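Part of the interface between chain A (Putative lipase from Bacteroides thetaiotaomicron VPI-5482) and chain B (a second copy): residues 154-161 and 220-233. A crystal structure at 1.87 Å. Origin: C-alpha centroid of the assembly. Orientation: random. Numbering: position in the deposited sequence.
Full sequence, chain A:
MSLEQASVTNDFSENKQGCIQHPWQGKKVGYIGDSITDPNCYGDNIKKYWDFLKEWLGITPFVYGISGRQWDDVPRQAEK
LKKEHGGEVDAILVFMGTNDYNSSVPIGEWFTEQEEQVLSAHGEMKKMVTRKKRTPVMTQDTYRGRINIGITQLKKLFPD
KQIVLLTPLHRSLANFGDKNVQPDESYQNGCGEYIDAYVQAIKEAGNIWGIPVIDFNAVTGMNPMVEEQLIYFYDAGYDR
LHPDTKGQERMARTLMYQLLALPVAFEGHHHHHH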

ATOM      1  N   LEU A 154       4.955 -38.471 -11.251  1.00  6.32           N
ATOM      2  CA  LEU A 154       6.224 -38.243 -11.934  1.00  5.75           C
ATOM      3  C   LEU A 154       7.391 -38.590 -11.010  1.00  6.08           C
ATOM      4  O   LEU A 154       8.350 -39.241 -11.426  1.00  7.05           O
ATOM      5  CB  LEU A 154       6.336 -36.780 -12.386  1.00  6.04           C
ATOM      6  CG  LEU A 154       5.556 -36.411 -13.653  1.00  7.45           C
ATOM      7  CD1 LEU A 154       5.448 -34.897 -13.787  1.00  6.73           C
ATOM      8  CD2 LEU A 154       6.257 -37.016 -14.865  1.00  8.30           C
ATOM      9  N   LYS A 155       7.302 -38.158  -9.755  1.00  5.31           N
ATOM     10  CA  LYS A 155       8.361 -38.420  -8.787  1.00  6.02           C
ATOM     11  C   LYS A 155       8.390 -39.881  -8.351  1.00  5.64           C
ATOM     12  O   LYS A 155       9.452 -40.428  -8.070  1.00  8.88           O
ATOM     13  CB  LYS A 155       8.210 -37.498  -7.569  1.00  7.17           C
ATOM     14  CG  LYS A 155       8.627 -36.051  -7.845  1.00  5.84           C
ATOM     15  CD  LYS A 155       8.457 -35.173  -6.610  1.00  3.02           C
ATOM     16  CE  LYS A 155       8.941 -33.755  -6.862  1.00  4.28           C
ATOM     17  NZ  LYS A 155      10.431 -33.665  -6.975  1.00  3.84           N
ATOM     18  N   LYS A 156       7.224 -40.515  -8.299  1.00  6.26           N
ATOM     19  CA  LYS A 156       7.146 -41.923  -7.915  1.00  6.78           C
ATOM     20  C   LYS A 156       7.760 -42.818  -8.993  1.00  7.17           C
ATOM     21  O   LYS A 156       8.450 -43.791  -8.687  1.00  6.15           O
ATOM     22  CB  LYS A 156       5.686 -42.336  -7.690  1.00 10.21           C
ATOM     23  CG  LYS A 156       5.104 -41.922  -6.346  1.00 14.02           C
ATOM     24  CD  LYS A 156       3.613 -42.235  -6.287  1.00 18.40           C
ATOM     25  CE  LYS A 156       3.209 -42.812  -4.941  1.00 23.60           C
ATOM     26  NZ  LYS A 156       3.835 -44.149  -4.710  1.00 25.77           N
ATOM     27  N   LEU A 157       7.507 -42.476 -10.253  1.00  6.93           N
ATOM     28  CA  LEU A 157       8.015 -43.256 -11.378  1.00  7.31           C
ATOM     29  C   LEU A 157       9.463 -42.946 -11.753  1.00  7.30           C
ATOM     30  O   LEU A 157      10.213 -43.837 -12.162  1.00  6.23           O
ATOM     31  CB  LEU A 157       7.124 -43.036 -12.603  1.00  7.64           C
ATOM     32  CG  LEU A 157       5.673 -43.512 -12.508  1.00  9.58           C
ATOM     33  CD1 LEU A 157       4.870 -42.936 -13.665  1.00 10.50           C
ATOM     34  CD2 LEU A 157       5.624 -45.035 -12.526  1.00 12.22           C
ATOM     35  N   PHE A 158       9.856 -41.687 -11.602  1.00  6.20           N
ATOM     36  CA  PHE A 158      11.205 -41.257 -11.958  1.00  8.22           C
ATOM     37  C   PHE A 158      11.839 -40.437 -10.839  1.00  8.30           C
ATOM     38  O   PHE A 158      12.252 -39.298 -11.054  1.00  8.74           O
ATOM     39  CB  PHE A 158      11.132 -40.412 -13.233  1.00  7.83           C
ATOM     40  CG  PHE A 158      10.431 -41.096 -14.374  1.00  9.69           C
ATOM     41  CD1 PHE A 158      11.089 -42.052 -15.139  1.00  9.75           C
ATOM     42  CD2 PHE A 158       9.109 -40.784 -14.684  1.00 10.56           C
ATOM     43  CE1 PHE A 158      10.442 -42.687 -16.200  1.00  9.74           C
ATOM     44  CE2 PHE A 158       8.453 -41.413 -15.742  1.00 12.22           C
ATOM     45  CZ  PHE A 158       9.119 -42.363 -16.500  1.00  9.47           C
ATOM     46  N   PRO A 159      11.953 -41.017  -9.633  1.00  8.53           N
ATOM     47  CA  PRO A 159      12.538 -40.309  -8.489  1.00  7.84           C
ATOM     48  C   PRO A 159      13.982 -39.836  -8.615  1.00  8.37           C
ATOM     49  O   PRO A 159      14.380 -38.885  -7.939  1.00  8.11           O
ATOM     50  CB  PRO A 159      12.350 -41.304  -7.339  1.00  6.92           C
ATOM     51  CG  PRO A 159      12.463 -42.624  -8.025  1.00  7.07           C
ATOM     52  CD  PRO A 159      11.627 -42.410  -9.275  1.00  8.56           C
ATOM     53  N   ASP A 160      14.763 -40.480  -9.479  1.00  7.19           N
ATOM     54  CA  ASP A 160      16.174 -40.120  -9.635  1.00  8.21           C
ATOM     55  C   ASP A 160      16.483 -39.370 -10.924  1.00  7.70           C
ATOM     56  O   ASP A 160      17.647 -39.227 -11.305  1.00  7.32           O
ATOM     57  CB  ASP A 160      17.033 -41.387  -9.566  1.00 10.87           C
ATOM     58  CG  ASP A 160      16.756 -42.348 -10.720  1.00 14.96           C
ATOM     59  OD1 ASP A 160      15.692 -42.224 -11.368  1.00 15.44           O
ATOM     60  OD2 ASP A 160      17.597 -43.236 -10.967  1.00 16.00           O
ATOM     61  N   LYS A 161      15.444 -38.879 -11.589  1.00  7.33           N
ATOM     62  CA  LYS A 161      15.622 -38.168 -12.847  1.00  6.18           C
ATOM     63  C   LYS A 161      15.387 -36.669 -12.740  1.00  7.45           C
ATOM     64  O   LYS A 161      14.783 -36.178 -11.781  1.00  7.38           O
ATOM     65  CB  LYS A 161      14.664 -38.726 -13.904  1.00  6.12           C
ATOM     66  CG  LYS A 161      14.728 -40.233 -14.107  1.00  6.63           C
ATOM     67  CD  LYS A 161      16.079 -40.689 -14.641  1.00  7.84           C
ATOM     68  CE  LYS A 161      16.047 -42.186 -14.942  1.00  8.96           C
ATOM     69  NZ  LYS A 161      17.322 -42.691 -15.508  1.00 10.52           N
TER
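Chain B (220-233) TGMNPMVEEQLIYF

How does chain B lie on chain A? Chain A offers the last turn of a helix, ending at Leu157(A), and then a type I turn from Phe158(A) to Lys161(A). Chain B comes in as a loop from Thr220(B), makes its own type I turn from Asn223(B) to Val226(B), and continues as a 3-10 segment from Glu227(B) to Tyr232(B). That segment follows chain A in the same general sense: Glu228(B) CA is 5.5 Å from Lys156(A) CA, Gln229(B) CA is 5.1 Å from Pro159(A) CA, and Ile231(B) and Tyr232(B) reach Asp160(A). The two stretches together bury 526 Å².

Why is Lys155(A) so extended? Its CA-to-CB bond points toward chain B, and with chi1 m and chi2 and chi3 both t the aliphatic chain runs out past Val226(B), whose CG2 lies 3.8 Å from Lys155(A) CD. After the m turn at chi1 the chain stays t through chi2 and chi3, and chi4 turns again, to m, and the amine is left where Lys155(A) NZ donates a hydrogen bond to Gln229(B) OE1 at 3.1 Å. Gly221(B) O is also 3.0 Å from Lys155(A) NZ, but the angle is too poor for a hydrogen bond. Gly221(B) itself has positive phi, a conformation that favours glycine.

What holds Gln229(B) in its m, t rotamer? Its CA-to-CB bond points sideways, yet the end of the side chain comes nearer to chain A, and the amide is used at both ends. Besides accepting from Lys155(A), Gln229(B) OE1 accepts from Asn223(B) N at 3.0 Å. Gln229(B) NE2 donates to Gly221(B) O at 2.9 Å and, almost in line at 173°, to Pro159(A) O at 3.0 Å. The amide thus ties chain B's loop to its 3-10 segment while also bonding to chain A.

How do Lys156(A) and Glu228(B) meet? The CA-to-CB bond of Glu228(B) points toward chain A, and the side chain bends at chi2 (p), whereas that of Lys156(A) starts sideways, with chi3 between wells at 138° and chi4 m. Their ends converge in a salt bridge, Lys156(A) NZ to Glu228(B) OE2, at 3.1 Å.

What packs against the turn of chain A? The CA-to-CB bond of Pro159(A) points toward chain B, and its CB lies 3.8 Å from both Glu228(B) CB and Gln229(B) CG. Ile231(B), with chi1 p and chi2 t, extends its CD1 to 3.8 Å from Asp160(A) CB. The ring of Tyr232(B) presents its edge to Pro159(A) O, 3.3 Å from Tyr232(B) CE2, and Tyr232(B) OH comes within 3.1 Å of Asp160(A) CA.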

ATOM      1  N   THR B 220      16.565 -28.413  -6.926  1.00  5.90           N
ATOM      2  CA  THR B 220      17.232 -29.685  -6.657  1.00  5.44           C
ATOM      3  C   THR B 220      16.323 -30.848  -7.052  1.00  6.04           C
ATOM      4  O   THR B 220      16.801 -31.949  -7.346  1.00  5.89           O
ATOM      5  CB  THR B 220      17.590 -29.842  -5.171  1.00  5.86           C
ATOM      6  OG1 THR B 220      16.394 -29.780  -4.387  1.00  4.69           O
ATOM      7  CG2 THR B 220      18.562 -28.751  -4.731  1.00  3.45           C
ATOM      8  N   GLY B 221      15.014 -30.595  -7.055  1.00  5.40           N
ATOM      9  CA  GLY B 221      14.048 -31.623  -7.407  1.00  5.85           C
ATOM     10  C   GLY B 221      13.950 -32.719  -6.356  1.00  7.36           C
ATOM     11  O   GLY B 221      13.406 -33.791  -6.617  1.00  7.87           O
HETATM   12  N   MSE B 222      14.461 -32.442  -5.158  1.00  6.00           N
HETATM   13  CA  MSE B 222      14.460 -33.419  -4.066  1.00  7.56           C
HETATM   14  C   MSE B 222      13.400 -33.162  -2.998  1.00  6.51           C
HETATM   15  O   MSE B 222      13.472 -32.178  -2.265  1.00  8.16           O
HETATM   16  CB  MSE B 222      15.845 -33.447  -3.409  1.00  8.08           C
HETATM   17  CG  MSE B 222      16.920 -34.142  -4.248  1.00 11.88           C
HETATM   18 SE   MSE B 222      18.735 -33.655  -3.764  1.00 20.62          SE
HETATM   19  CE  MSE B 222      18.616 -33.893  -1.830  1.00 10.18           C
ATOM     20  N   ASN B 223      12.427 -34.061  -2.904  1.00  5.55           N
ATOM     21  CA  ASN B 223      11.356 -33.931  -1.924  1.00  5.80           C
ATOM     22  C   ASN B 223      11.164 -35.230  -1.147  1.00  5.99           C
ATOM     23  O   ASN B 223      10.561 -36.171  -1.651  1.00  6.22           O
ATOM     24  CB  ASN B 223      10.044 -33.573  -2.625  1.00  6.36           C
ATOM     25  CG  ASN B 223       8.947 -33.216  -1.647  1.00  7.70           C
ATOM     26  OD1 ASN B 223       9.046 -33.501  -0.452  1.00  8.37           O
ATOM     27  ND2 ASN B 223       7.886 -32.598  -2.151  1.00  5.84           N
ATOM     28  N   PRO B 224      11.661 -35.292   0.099  1.00  7.53           N
ATOM     29  CA  PRO B 224      11.524 -36.502   0.917  1.00  8.01           C
ATOM     30  C   PRO B 224      10.081 -36.851   1.265  1.00  9.21           C
ATOM     31  O   PRO B 224       9.807 -37.931   1.793  1.00  9.10           O
ATOM     32  CB  PRO B 224      12.364 -36.181   2.149  1.00  8.23           C
ATOM     33  CG  PRO B 224      12.193 -34.697   2.289  1.00  5.54           C
ATOM     34  CD  PRO B 224      12.334 -34.220   0.856  1.00  6.83           C
HETATM   35  N   MSE B 225       9.159 -35.938   0.977  1.00  9.20           N
HETATM   36  CA  MSE B 225       7.750 -36.193   1.249  1.00 10.00           C
HETATM   37  C   MSE B 225       7.228 -37.250   0.278  1.00  9.46           C
HETATM   38  O   MSE B 225       6.166 -37.836   0.491  1.00  8.47           O
HETATM   39  CB  MSE B 225       6.940 -34.895   1.153  1.00 10.02           C
HETATM   40  CG  MSE B 225       7.229 -33.923   2.297  1.00 12.24           C
HETATM   41 SE   MSE B 225       6.838 -34.663   4.064  1.00 20.52          SE
HETATM   42  CE  MSE B 225       4.929 -34.357   4.074  1.00 16.41           C
ATOM     43  N   VAL B 226       7.974 -37.477  -0.800  1.00  8.90           N
ATOM     44  CA  VAL B 226       7.622 -38.521  -1.765  1.00  8.20           C
ATOM     45  C   VAL B 226       8.632 -39.626  -1.447  1.00  8.47           C
ATOM     46  O   VAL B 226       9.821 -39.491  -1.739  1.00 10.16           O
ATOM     47  CB  VAL B 226       7.808 -38.058  -3.227  1.00  8.73           C
ATOM     48  CG1 VAL B 226       7.462 -39.195  -4.173  1.00  8.89           C
ATOM     49  CG2 VAL B 226       6.921 -36.846  -3.516  1.00  5.82           C
ATOM     50  N   GLU B 227       8.156 -40.706  -0.832  1.00  9.81           N
ATOM     51  CA  GLU B 227       9.022 -41.804  -0.407  1.00 10.34           C
ATOM     52  C   GLU B 227      10.010 -42.362  -1.423  1.00  8.83           C
ATOM     53  O   GLU B 227      11.110 -42.772  -1.049  1.00  7.39           O
ATOM     54  CB  GLU B 227       8.176 -42.946   0.168  1.00 15.48           C
ATOM     55  CG  GLU B 227       7.268 -42.502   1.315  1.00 22.85           C
ATOM     56  CD  GLU B 227       6.902 -43.639   2.254  1.00 26.78           C
ATOM     57  OE1 GLU B 227       6.496 -44.716   1.765  1.00 30.32           O
ATOM     58  OE2 GLU B 227       7.014 -43.450   3.484  1.00 28.33           O
ATOM     59  N   GLU B 228       9.635 -42.387  -2.698  1.00  6.40           N
ATOM     60  CA  GLU B 228      10.534 -42.904  -3.721  1.00  6.95           C
ATOM     61  C   GLU B 228      11.791 -42.042  -3.817  1.00  7.15           C
ATOM     62  O   GLU B 228      12.840 -42.507  -4.260  1.00  6.67           O
ATOM     63  CB  GLU B 228       9.840 -42.950  -5.090  1.00  7.54           C
ATOM     64  CG  GLU B 228       8.797 -44.056  -5.268  1.00 10.14           C
ATOM     65  CD  GLU B 228       7.550 -43.859  -4.416  1.00 11.76           C
ATOM     66  OE1 GLU B 228       7.328 -42.734  -3.915  1.00 11.09           O
ATOM     67  OE2 GLU B 228       6.781 -44.833  -4.263  1.00 15.13           O
ATOM     68  N   GLN B 229      11.687 -40.784  -3.399  1.00  7.40           N
ATOM     69  CA  GLN B 229      12.841 -39.899  -3.452  1.00  6.20           C
ATOM     70  C   GLN B 229      13.698 -39.951  -2.188  1.00  6.11           C
ATOM     71  O   GLN B 229      14.661 -39.195  -2.049  1.00  6.18           O
ATOM     72  CB  GLN B 229      12.401 -38.458  -3.743  1.00  6.76           C
ATOM     73  CG  GLN B 229      11.897 -38.272  -5.173  1.00  4.37           C
ATOM     74  CD  GLN B 229      12.015 -36.842  -5.665  1.00  5.85           C
ATOM     75  OE1 GLN B 229      11.428 -35.925  -5.094  1.00  5.19           O
ATOM     76  NE2 GLN B 229      12.779 -36.647  -6.735  1.00  5.72           N
ATOM     77  N   LEU B 230      13.359 -40.851  -1.269  1.00  6.88           N
ATOM     78  CA  LEU B 230      14.142 -40.983  -0.045  1.00  8.24           C
ATOM     79  C   LEU B 230      15.503 -41.605  -0.350  1.00  8.72           C
ATOM     80  O   LEU B 230      16.334 -41.776   0.539  1.00  7.83           O
ATOM     81  CB  LEU B 230      13.389 -41.819   0.994  1.00 10.18           C
ATOM     82  CG  LEU B 230      12.254 -41.060   1.689  1.00 10.78           C
ATOM     83  CD1 LEU B 230      11.523 -41.978   2.653  1.00 13.09           C
ATOM     84  CD2 LEU B 230      12.825 -39.850   2.428  1.00 11.24           C
ATOM     85  N   ILE B 231      15.730 -41.944  -1.615  1.00  8.94           N
ATOM     86  CA  ILE B 231      17.014 -42.500  -2.024  1.00  9.22           C
ATOM     87  C   ILE B 231      18.076 -41.411  -1.871  1.00  8.78           C
ATOM     88  O   ILE B 231      19.279 -41.686  -1.887  1.00  9.66           O
ATOM     89  CB  ILE B 231      16.989 -42.956  -3.499  1.00 10.99           C
ATOM     90  CG1 ILE B 231      16.539 -41.797  -4.397  1.00 10.23           C
ATOM     91  CG2 ILE B 231      16.065 -44.148  -3.658  1.00 11.15           C
ATOM     92  CD1 ILE B 231      16.505 -42.145  -5.874  1.00 10.87           C
ATOM     93  N   TYR B 232      17.618 -40.171  -1.716  1.00  8.24           N
ATOM     94  CA  TYR B 232      18.508 -39.019  -1.568  1.00  7.72           C
ATOM     95  C   TYR B 232      18.714 -38.578  -0.124  1.00  8.25           C
ATOM     96  O   TYR B 232      19.408 -37.592   0.136  1.00  6.77           O
ATOM     97  CB  TYR B 232      17.964 -37.833  -2.361  1.00  7.24           C
ATOM     98  CG  TYR B 232      18.015 -38.022  -3.856  1.00  7.37           C
ATOM     99  CD1 TYR B 232      19.236 -38.186  -4.515  1.00  6.48           C
ATOM    100  CD2 TYR B 232      16.850 -38.007  -4.617  1.00  7.00           C
ATOM    101  CE1 TYR B 232      19.292 -38.325  -5.898  1.00  6.67           C
ATOM    102  CE2 TYR B 232      16.895 -38.146  -6.003  1.00  9.15           C
ATOM    103  CZ  TYR B 232      18.116 -38.302  -6.636  1.00  8.68           C
ATOM    104  OH  TYR B 232      18.161 -38.426  -8.008  1.00  7.73           O
ATOM    105  N   PHE B 233      18.115 -39.301   0.814  1.00  7.95           N
ATOM    106  CA  PHE B 233      18.244 -38.947   2.216  1.00  8.52           C
ATOM    107  C   PHE B 233      18.881 -40.068   3.034  1.00 10.16           C
ATOM    108  O   PHE B 233      18.829 -41.240   2.654  1.00 10.69           O
ATOM    109  CB  PHE B 233      16.877 -38.518   2.747  1.00  7.46           C
ATOM    110  CG  PHE B 233      16.412 -37.209   2.161  1.00  8.78           C
ATOM    111  CD1 PHE B 233      16.680 -36.005   2.810  1.00  7.65           C
ATOM    112  CD2 PHE B 233      15.804 -37.172   0.907  1.00  7.12           C
ATOM    113  CE1 PHE B 233      16.354 -34.779   2.214  1.00 10.14           C
ATOM    114  CE2 PHE B 233      15.475 -35.954   0.301  1.00  7.95           C
ATOM    115  CZ  PHE B 233      15.752 -34.754   0.954  1.00  8.58           C
TER